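Local atomic coordinates of BlEst2 (Bacillus licheniformis, PDB entry 6WPX), a protein that probably hydrolyses ester bonds as a lipase or esterase of the alpha/beta-hydrolase type, and is captured here in a propeptide form whose C-terminal domain is autoinhibitory. Residues Lys112-Ile123 against Tyr137-His148; Gly150-Tyr158 against Phe219-Phe227. All coordinates share one frame; numbering follows the deposited sequence.

Contact 1: Lys112-Ile123 against Tyr137-His148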
loop_
_atom_site.group_PDB
_atom_site.type_symbol
_atom_site.label_atom_id
_atom_site.label_comp_id
_atom_site.label_asym_id
_atom_site.label_seq_id
_atom_site.Cartn_x
_atom_site.Cartn_y
_atom_site.Cartn_z
ATOM N N LYS A 112 -11.924 -21.521 -20.877
ATOM C CA LYS A 112 -11.068 -20.526 -20.227
ATOM C C LYS A 112 -11.900 -19.436 -19.593
ATOM O O LYS A 112 -12.977 -19.075 -20.081
ATOM C CB LYS A 112 -10.019 -19.929 -21.183
ATOM C CG LYS A 112 -8.901 -20.903 -21.540
ATOM C CD LYS A 112 -7.781 -20.187 -22.249
ATOM C CE LYS A 112 -6.960 -21.117 -23.101
ATOM N NZ LYS A 112 -5.560 -20.635 -23.216
ATOM N N VAL A 113 -11.437 -18.989 -18.446
ATOM C CA VAL A 113 -12.121 -17.978 -17.660
ATOM C C VAL A 113 -11.359 -16.662 -17.700
ATOM O O VAL A 113 -10.201 -16.604 -18.125
ATOM C CB VAL A 113 -12.358 -18.459 -16.201
ATOM C CG1 VAL A 113 -13.112 -19.782 -16.166
ATOM C CG2 VAL A 113 -11.044 -18.562 -15.420
ATOM N N ILE A 114 -12.009 -15.609 -17.204
ATOM C CA ILE A 114 -11.402 -14.290 -17.075
ATOM C C ILE A 114 -11.148 -14.127 -15.583
ATOM O O ILE A 114 -12.001 -14.494 -14.787
ATOM C CB ILE A 114 -12.378 -13.201 -17.600
ATOM C CG1 ILE A 114 -12.519 -13.268 -19.135
ATOM C CG2 ILE A 114 -11.967 -11.772 -17.115
ATOM C CD1 ILE A 114 -13.762 -12.494 -19.640
ATOM N N LEU A 115 -10.003 -13.578 -15.205
ATOM C CA LEU A 115 -9.811 -13.255 -13.791
ATOM C C LEU A 115 -10.103 -11.780 -13.604
ATOM O O LEU A 115 -9.565 -10.949 -14.346
ATOM C CB LEU A 115 -8.394 -13.583 -13.294
ATOM C CG LEU A 115 -7.949 -15.052 -13.341
ATOM C CD1 LEU A 115 -6.540 -15.181 -12.839
ATOM C CD2 LEU A 115 -8.864 -15.947 -12.505
ATOM N N VAL A 116 -10.977 -11.460 -12.626
ATOM C CA VAL A 116 -11.224 -10.084 -12.176
ATOM C C VAL A 116 -10.696 -10.122 -10.763
ATOM O O VAL A 116 -11.256 -10.800 -9.909
ATOM C CB VAL A 116 -12.661 -9.528 -12.306
ATOM C CG1 VAL A 116 -12.768 -8.159 -11.597
ATOM C CG2 VAL A 116 -13.030 -9.369 -13.787
ATOM N N SER A 117 -9.543 -9.498 -10.561
ATOM C CA SER A 117 -8.810 -9.583 -9.320
ATOM C C SER A 117 -8.614 -8.265 -8.625
ATOM O O SER A 117 -8.130 -7.307 -9.211
ATOM C CB SER A 117 -7.469 -10.243 -9.588
ATOM O OG SER A 117 -7.703 -11.493 -10.217
ATOM N N TYR A 118 -8.907 -8.249 -7.344
ATOM C CA TYR A 118 -8.801 -7.049 -6.532
ATOM C C TYR A 118 -7.588 -7.017 -5.644
ATOM O O TYR A 118 -7.307 -8.006 -4.973
ATOM C CB TYR A 118 -10.058 -6.995 -5.655
ATOM C CG TYR A 118 -10.072 -5.963 -4.538
ATOM C CD1 TYR A 118 -9.872 -4.608 -4.811
ATOM C CD2 TYR A 118 -10.509 -6.307 -3.260
ATOM C CE1 TYR A 118 -10.056 -3.636 -3.830
ATOM C CE2 TYR A 118 -10.693 -5.345 -2.269
ATOM C CZ TYR A 118 -10.456 -4.015 -2.553
ATOM O OH TYR A 118 -10.619 -3.089 -1.558
ATOM N N SER A 119 -6.939 -5.822 -5.530
ATOM C CA SER A 119 -5.858 -5.584 -4.563
ATOM C C SER A 119 -4.769 -6.661 -4.716
ATOM O O SER A 119 -4.432 -6.986 -5.855
ATOM C CB SER A 119 -6.474 -5.453 -3.158
ATOM O OG SER A 119 -5.629 -5.625 -2.029
ATOM N N LYS A 120 -4.288 -7.290 -3.630
ATOM C CA LYS A 120 -3.293 -8.346 -3.715
ATOM C C LYS A 120 -3.725 -9.533 -4.616
ATOM O O LYS A 120 -2.870 -10.256 -5.133
ATOM C CB LYS A 120 -2.918 -8.831 -2.301
ATOM C CG LYS A 120 -1.854 -9.921 -2.321
ATOM C CD LYS A 120 -1.385 -10.333 -0.911
ATOM C CE LYS A 120 -0.583 -11.609 -1.023
ATOM N NZ LYS A 120 -1.493 -12.764 -1.198
ATOM N N GLY A 121 -5.038 -9.741 -4.765
ATOM C CA GLY A 121 -5.561 -10.787 -5.637
ATOM C C GLY A 121 -5.020 -10.692 -7.059
ATOM O O GLY A 121 -4.889 -11.714 -7.709
ATOM N N GLY A 122 -4.700 -9.480 -7.537
ATOM C CA GLY A 122 -4.139 -9.273 -8.881
ATOM C C GLY A 122 -2.730 -9.828 -9.002
ATOM O O GLY A 122 -2.325 -10.270 -10.081
ATOM N N ILE A 123 -1.972 -9.801 -7.890
ATOM C CA ILE A 123 -0.598 -10.324 -7.784
ATOM C C ILE A 123 -0.668 -11.850 -7.687
ATOM O O ILE A 123 0.071 -12.526 -8.401
ATOM C CB ILE A 123 0.211 -9.718 -6.603
ATOM C CG1 ILE A 123 0.226 -8.161 -6.637
ATOM C CG2 ILE A 123 1.651 -10.279 -6.584
ATOM C CD1 ILE A 123 0.697 -7.584 -5.236
ATOM N N TYR A 137 -5.771 -22.039 -18.312
ATOM C CA TYR A 137 -7.171 -21.958 -17.908
ATOM C C TYR A 137 -7.767 -20.582 -17.976
ATOM O O TYR A 137 -8.959 -20.413 -17.711
ATOM C CB TYR A 137 -7.319 -22.554 -16.484
ATOM C CG TYR A 137 -6.538 -23.843 -16.298
ATOM C CD1 TYR A 137 -6.827 -24.974 -17.061
ATOM C CD2 TYR A 137 -5.449 -23.903 -15.430
ATOM C CE1 TYR A 137 -6.077 -26.143 -16.942
ATOM C CE2 TYR A 137 -4.689 -25.068 -15.301
ATOM C CZ TYR A 137 -5.015 -26.189 -16.053
ATOM O OH TYR A 137 -4.294 -27.350 -15.936
ATOM N N VAL A 138 -6.938 -19.583 -18.303
ATOM C CA VAL A 138 -7.329 -18.172 -18.262
ATOM C C VAL A 138 -7.103 -17.480 -19.577
ATOM O O VAL A 138 -6.029 -17.598 -20.154
ATOM C CB VAL A 138 -6.607 -17.446 -17.079
ATOM C CG1 VAL A 138 -6.929 -15.943 -17.039
ATOM C CG2 VAL A 138 -6.936 -18.103 -15.739
ATOM N N GLU A 139 -8.103 -16.701 -20.018
ATOM C CA GLU A 139 -8.054 -15.934 -21.261
ATOM C C GLU A 139 -7.441 -14.553 -21.017
ATOM O O GLU A 139 -6.663 -14.064 -21.843
ATOM C CB GLU A 139 -9.472 -15.851 -21.872
ATOM C CG GLU A 139 -9.521 -15.355 -23.313
ATOM C CD GLU A 139 -9.852 -13.875 -23.425
ATOM O OE1 GLU A 139 -10.659 -13.378 -22.608
ATOM O OE2 GLU A 139 -9.301 -13.210 -24.330
ATOM N N ARG A 140 -7.791 -13.921 -19.884
ATOM C CA ARG A 140 -7.307 -12.596 -19.551
ATOM C C ARG A 140 -7.464 -12.303 -18.079
ATOM O O ARG A 140 -8.240 -12.964 -17.377
ATOM C CB ARG A 140 -7.995 -11.503 -20.413
ATOM C CG ARG A 140 -9.491 -11.326 -20.135
ATOM C CD ARG A 140 -10.111 -10.270 -21.038
ATOM N NE ARG A 140 -10.008 -10.640 -22.455
ATOM C CZ ARG A 140 -10.193 -9.798 -23.463
ATOM N NH1 ARG A 140 -10.508 -8.527 -23.226
ATOM N NH2 ARG A 140 -10.085 -10.222 -24.714
ATOM N N VAL A 141 -6.752 -11.284 -17.640
ATOM C CA VAL A 141 -6.762 -10.805 -16.264
ATOM C C VAL A 141 -7.031 -9.297 -16.237
ATOM O O VAL A 141 -6.338 -8.520 -16.890
ATOM C CB VAL A 141 -5.440 -11.157 -15.540
ATOM C CG1 VAL A 141 -5.459 -10.704 -14.077
ATOM C CG2 VAL A 141 -5.143 -12.654 -15.634
ATOM N N ILE A 142 -7.996 -8.899 -15.404
ATOM C CA ILE A 142 -8.310 -7.512 -15.099
ATOM C C ILE A 142 -8.014 -7.329 -13.601
ATOM O O ILE A 142 -8.550 -8.043 -12.768
ATOM C CB ILE A 142 -9.762 -7.162 -15.474
ATOM C CG1 ILE A 142 -10.009 -7.400 -16.984
ATOM C CG2 ILE A 142 -10.124 -5.716 -15.010
ATOM C CD1 ILE A 142 -11.416 -7.695 -17.314
ATOM N N THR A 143 -7.137 -6.398 -13.273
ATOM C CA THR A 143 -6.789 -6.125 -11.882
ATOM C C THR A 143 -7.410 -4.794 -11.466
ATOM O O THR A 143 -7.372 -3.840 -12.232
ATOM C CB THR A 143 -5.284 -6.212 -11.626
ATOM O OG1 THR A 143 -4.620 -5.062 -12.147
ATOM C CG2 THR A 143 -4.657 -7.516 -12.135
ATOM N N LEU A 144 -7.972 -4.747 -10.249
ATOM C CA LEU A 144 -8.620 -3.577 -9.678
ATOM C C LEU A 144 -7.823 -3.149 -8.447
ATOM O O LEU A 144 -7.811 -3.864 -7.444
ATOM C CB LEU A 144 -10.077 -3.914 -9.257
ATOM C CG LEU A 144 -10.983 -4.663 -10.287
ATOM C CD1 LEU A 144 -12.363 -4.969 -9.689
ATOM C CD2 LEU A 144 -11.126 -3.880 -11.569
ATOM N N GLY A 145 -7.192 -1.986 -8.534
ATOM C CA GLY A 145 -6.391 -1.426 -7.445
ATOM C C GLY A 145 -5.351 -2.371 -6.911
ATOM O O GLY A 145 -5.181 -2.493 -5.694
ATOM N N THR A 146 -4.678 -3.089 -7.816
ATOM C CA THR A 146 -3.672 -4.062 -7.410
ATOM C C THR A 146 -2.326 -3.378 -7.251
ATOM O O THR A 146 -1.843 -2.801 -8.222
ATOM C CB THR A 146 -3.564 -5.223 -8.423
ATOM O OG1 THR A 146 -4.785 -5.983 -8.383
ATOM C CG2 THR A 146 -2.352 -6.147 -8.117
ATOM N N PRO A 147 -1.663 -3.501 -6.082
ATOM C CA PRO A 147 -0.316 -2.921 -5.958
ATOM C C PRO A 147 0.737 -3.792 -6.659
ATOM O O PRO A 147 1.566 -4.423 -5.997
ATOM C CB PRO A 147 -0.102 -2.833 -4.445
ATOM C CG PRO A 147 -0.928 -3.974 -3.878
ATOM C CD PRO A 147 -2.077 -4.200 -4.844
ATOM N N HIS A 148 0.728 -3.799 -8.012
ATOM C CA HIS A 148 1.720 -4.562 -8.791
ATOM C C HIS A 148 3.166 -4.124 -8.466
ATOM O O HIS A 148 4.076 -4.929 -8.618
ATOM C CB HIS A 148 1.469 -4.422 -10.295
ATOM C CG HIS A 148 0.192 -5.070 -10.742
ATOM N ND1 HIS A 148 0.041 -6.446 -10.750
ATOM C CD2 HIS A 148 -0.953 -4.496 -11.180
ATOM C CE1 HIS A 148 -1.166 -6.667 -11.236
ATOM N NE2 HIS A 148 -1.806 -5.516 -11.507
#
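Leu115 lays its branched end across Val138, the two side chains meeting at about a right angle with Leu115 CG 3.9 Å from Val138 CG1, while Leu115 CD1 runs alongside Val141 CG2. Leu102 of helix 91-109 touches both Leu115 and Val138, so this aliphatic face is clad by a helix. Strands 113-118 and 140-144 are parallel neighbours in the central sheet, joined by helix 121-131 as a beta-alpha-beta unit. Seven backbone hydrogen bonds join the segments, with Ser117 N 2.8 Å from Ile142 O. Leu144 lies on the other face, its CD1 3.7 Å from Val116 CG1. Its backbone does different work: Leu144 O takes the N-H of Ser119 at 2.9 Å and also meets the Tyr118 ring at its edge. At the strands' beginning, Lys112 suits an exposed margin. Its extended chain passes along the backbone, CD 3.8 Å from Val138 O.

Beyond strand 113-118 the chain swings through a type II' turn from Tyr118 to Gly121, with Ser119 held at positive phi (53°). This matches the nucleophile elbow of alpha/beta hydrolases, where Ser119 would be the probable nucleophile; its side chain touches His254. Just past strand 140-144, Thr146 braces the elbow. With its hydroxyl beside its own backbone N (chi1 -67°), Thr146 OG1 donates to Ser119 O at 2.7 Å, in the carbonyl plane and on a lone pair. Gly122 N binds the same oxygen. Gly122 suits its place because Thr146 OG1 stands only 3.4 Å from its CA. Thr146 CG2 in turn covers one face of the His148 ring, whose NE2 shares a 2.9 Å hydrogen bond with Thr143 OG1. Main-chain bonds thus hold the strands and aliphatic side chains pack both faces, whereas a carbonyl gripped by two donors probably fixes the sharp turn.

Contact 2: Gly150-Tyr158 against Phe219-Phe227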
loop_
_atom_site.group_PDB
_atom_site.type_symbol
_atom_site.label_atom_id
_atom_site.label_comp_id
_atom_site.label_asym_id
_atom_site.label_seq_id
_atom_site.Cartn_x
_atom_site.Cartn_y
_atom_site.Cartn_z
ATOM N N GLY A 150 3.959 -2.801 -5.405
ATOM C CA GLY A 150 4.023 -2.753 -3.960
ATOM C C GLY A 150 3.247 -1.628 -3.313
ATOM O O GLY A 150 2.764 -0.701 -3.972
ATOM N N SER A 151 3.155 -1.714 -2.002
ATOM C CA SER A 151 2.448 -0.771 -1.171
ATOM C C SER A 151 3.416 -0.010 -0.257
ATOM O O SER A 151 4.134 -0.638 0.535
ATOM C CB SER A 151 1.416 -1.519 -0.334
ATOM O OG SER A 151 0.928 -0.644 0.666
ATOM N N GLN A 152 3.432 1.336 -0.367
ATOM C CA GLN A 152 4.265 2.187 0.516
ATOM C C GLN A 152 3.737 2.111 1.963
ATOM O O GLN A 152 4.485 2.334 2.910
ATOM C CB GLN A 152 4.349 3.643 0.031
ATOM C CG GLN A 152 5.028 3.803 -1.357
ATOM C CD GLN A 152 3.998 3.817 -2.484
ATOM O OE1 GLN A 152 2.907 3.227 -2.385
ATOM N NE2 GLN A 152 4.347 4.470 -3.594
ATOM N N LEU A 153 2.460 1.746 2.120
ATOM C CA LEU A 153 1.852 1.543 3.435
ATOM C C LEU A 153 2.380 0.241 4.047
ATOM O O LEU A 153 2.596 0.184 5.257
ATOM C CB LEU A 153 0.332 1.548 3.327
ATOM C CG LEU A 153 -0.276 2.942 3.070
ATOM C CD1 LEU A 153 -1.757 2.818 2.682
ATOM C CD2 LEU A 153 -0.102 3.855 4.323
ATOM N N ALA A 154 2.627 -0.800 3.202
ATOM C CA ALA A 154 3.253 -2.023 3.694
ATOM C C ALA A 154 4.699 -1.696 4.089
ATOM O O ALA A 154 5.149 -2.189 5.111
ATOM C CB ALA A 154 3.214 -3.130 2.638
ATOM N N ASP A 155 5.404 -0.818 3.315
ATOM C CA ASP A 155 6.772 -0.399 3.649
ATOM C C ASP A 155 6.765 0.265 5.004
ATOM O O ASP A 155 7.654 0.008 5.816
ATOM C CB ASP A 155 7.333 0.593 2.631
ATOM C CG ASP A 155 7.511 0.003 1.265
ATOM O OD1 ASP A 155 7.384 -1.229 1.131
ATOM O OD2 ASP A 155 7.826 0.764 0.331
ATOM N N LEU A 156 5.748 1.111 5.241
ATOM C CA LEU A 156 5.550 1.806 6.510
ATOM C C LEU A 156 5.338 0.818 7.649
ATOM O O LEU A 156 6.017 0.942 8.672
ATOM C CB LEU A 156 4.387 2.829 6.430
ATOM C CG LEU A 156 4.000 3.530 7.735
ATOM C CD1 LEU A 156 5.136 4.441 8.257
ATOM C CD2 LEU A 156 2.702 4.346 7.553
ATOM N N ALA A 157 4.423 -0.161 7.475
ATOM C CA ALA A 157 4.108 -1.189 8.477
ATOM C C ALA A 157 5.342 -1.997 8.926
ATOM O O ALA A 157 5.394 -2.457 10.062
ATOM C CB ALA A 157 3.069 -2.149 7.926
ATOM N N TYR A 158 6.281 -2.236 8.009
ATOM C CA TYR A 158 7.488 -3.008 8.271
ATOM C C TYR A 158 8.682 -2.149 8.712
ATOM O O TYR A 158 9.772 -2.675 8.925
ATOM C CB TYR A 158 7.831 -3.861 7.042
ATOM C CG TYR A 158 7.022 -5.129 7.043
ATOM C CD1 TYR A 158 5.695 -5.131 6.613
ATOM C CD2 TYR A 158 7.541 -6.310 7.579
ATOM C CE1 TYR A 158 4.914 -6.282 6.686
ATOM C CE2 TYR A 158 6.759 -7.465 7.670
ATOM C CZ TYR A 158 5.449 -7.443 7.214
ATOM O OH TYR A 158 4.686 -8.574 7.276
ATOM N N PHE A 219 -6.360 8.777 6.153
ATOM C CA PHE A 219 -4.929 8.611 6.502
ATOM C C PHE A 219 -4.160 7.981 5.337
ATOM O O PHE A 219 -3.216 8.569 4.920
ATOM C CB PHE A 219 -4.674 7.811 7.777
ATOM C CG PHE A 219 -3.260 7.292 7.832
ATOM C CD1 PHE A 219 -2.196 8.153 8.017
ATOM C CD2 PHE A 219 -2.985 5.950 7.632
ATOM C CE1 PHE A 219 -0.898 7.680 8.022
ATOM C CE2 PHE A 219 -1.683 5.482 7.654
ATOM C CZ PHE A 219 -0.640 6.350 7.841
ATOM N N GLY A 220 -4.577 6.803 4.874
ATOM C CA GLY A 220 -3.921 6.133 3.744
ATOM C C GLY A 220 -3.792 7.058 2.540
ATOM O O GLY A 220 -2.765 7.080 1.939
ATOM N N GLY A 221 -4.862 7.784 2.229
ATOM C CA GLY A 221 -4.872 8.716 1.105
ATOM C C GLY A 221 -3.866 9.849 1.219
ATOM O O GLY A 221 -3.097 10.091 0.289
ATOM N N VAL A 222 -3.842 10.541 2.357
ATOM C CA VAL A 222 -2.920 11.670 2.559
ATOM C C VAL A 222 -1.487 11.162 2.727
ATOM O O VAL A 222 -0.569 11.836 2.312
ATOM C CB VAL A 222 -3.356 12.674 3.667
ATOM C CG1 VAL A 222 -4.746 13.260 3.372
ATOM C CG2 VAL A 222 -3.333 12.036 5.035
ATOM N N TYR A 223 -1.302 9.959 3.282
ATOM C CA TYR A 223 0.030 9.355 3.353
ATOM C C TYR A 223 0.517 9.094 1.919
ATOM O O TYR A 223 1.602 9.512 1.535
ATOM C CB TYR A 223 0.025 8.046 4.156
ATOM C CG TYR A 223 1.437 7.565 4.419
ATOM C CD1 TYR A 223 2.191 8.089 5.470
ATOM C CD2 TYR A 223 2.046 6.645 3.574
ATOM C CE1 TYR A 223 3.514 7.705 5.667
ATOM C CE2 TYR A 223 3.352 6.218 3.791
ATOM C CZ TYR A 223 4.089 6.769 4.818
ATOM O OH TYR A 223 5.370 6.337 5.003
ATOM N N LEU A 224 -0.303 8.413 1.121
ATOM C CA LEU A 224 0.088 8.086 -0.245
ATOM C C LEU A 224 0.129 9.305 -1.170
ATOM O O LEU A 224 0.852 9.263 -2.165
ATOM C CB LEU A 224 -0.780 6.964 -0.818
ATOM C CG LEU A 224 -0.668 5.615 -0.136
ATOM C CD1 LEU A 224 -1.617 4.639 -0.764
ATOM C CD2 LEU A 224 0.769 5.046 -0.186
ATOM N N ASN A 225 -0.554 10.413 -0.804
ATOM C CA ASN A 225 -0.490 11.689 -1.545
ATOM C C ASN A 225 0.946 12.214 -1.587
ATOM O O ASN A 225 1.271 12.971 -2.485
ATOM C CB ASN A 225 -1.376 12.761 -0.892
ATOM C CG ASN A 225 -2.786 12.734 -1.386
ATOM O OD1 ASN A 225 -3.134 11.964 -2.271
ATOM N ND2 ASN A 225 -3.626 13.525 -0.784
ATOM N N MET A 226 1.806 11.777 -0.661
ATOM C CA MET A 226 3.217 12.191 -0.676
ATOM C C MET A 226 3.927 11.591 -1.885
ATOM O O MET A 226 4.962 12.102 -2.282
ATOM C CB MET A 226 3.924 11.732 0.596
ATOM C CG MET A 226 3.404 12.425 1.865
ATOM S SD MET A 226 4.443 12.007 3.266
ATOM C CE MET A 226 4.272 10.156 3.299
ATOM N N PHE A 227 3.393 10.471 -2.430
ATOM C CA PHE A 227 3.948 9.735 -3.570
ATOM C C PHE A 227 3.231 10.078 -4.876
ATOM O O PHE A 227 3.891 10.170 -5.901
ATOM C CB PHE A 227 3.917 8.219 -3.304
ATOM C CG PHE A 227 4.641 7.802 -2.044
ATOM C CD1 PHE A 227 6.009 7.540 -2.060
ATOM C CD2 PHE A 227 3.954 7.665 -0.841
ATOM C CE1 PHE A 227 6.679 7.154 -0.891
ATOM C CE2 PHE A 227 4.625 7.283 0.326
ATOM C CZ PHE A 227 5.977 7.023 0.293
HETATM O O HOH W 1 6.275 4.415 3.583
#
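Gln152 spreads its aliphatic part over one face of Phe227, CG standing 3.6 Å from the ring centroid and only 8° off the ring normal, a clear CH-pi contact. A bend at chi2 (94°) turns the amide away from a straight run, bringing NE2 to the CB end of Phe227 and OE1 to within 3.6 Å of Leu224 CD2. Glutamine suits this partly exposed margin: its methylenes cover an aromatic surface, while the amide makes no bond across the contact.

Deeper in, Leu153 is a knob in a hole formed by Phe219, Gly220, Tyr223 and Leu224. Its two methyls divide the work, CD2 reaching Tyr223 CD2 at 3.6 Å and CD1 meeting Leu224 CD1 at 3.9 Å. Gly220, having no side chain, presents its bare CA to the same CD1 and lets the leucine settle against the helix. The two short helices, 152-157 and 219-224, cross almost perpendicularly (98°), so the meeting is confined to one small patch. The first follows strand 138-144 of the alpha/beta-hydrolase core; the second lies against strands 313-320 and 377-386 of an antiparallel sheet later in the chain. Ile382 touches Leu156, Phe219 and Tyr223 together.

Leu156 drives CD2 over one face of the Tyr223 ring, 4.1 Å from its centroid, and the same methyl meets the edge of Phe219, 3.9 Å from CZ. The methyl CE of Met226 covers the opposite face of Tyr223, holding the ring between two apolar groups. The phenol end is polar all the same: a water lying in the ring plane is 2.6 Å from Tyr223 OH and donates to Gln152 O at 2.8 Å. It ties the ring to the first turn of helix 152-157, whose N-cap is Ser151, with OG accepting from Ala154 N.

How the contacts relate
The two contacts come in series along the chain: strand 138-144 closes contact 1, and a few residues later helix 152-157 opens contact 2. Their centres lie about 22 Å apart, and apart from adjoining in sequence they do not touch. Contact 1 forms the elbow that carries Ser119, the probable nucleophile; contact 2 sits about 5 Å from the centre of the chain, between the hydrolase core and the later beta sheets. Ser119 OG is 10.4 Å from Leu153 CD1, so the helix pair does not touch the putative nucleophile but belongs to its wider surroundings. That position is compatible with the autoinhibition by the C-terminal domain, although neither contact alone establishes its mechanism.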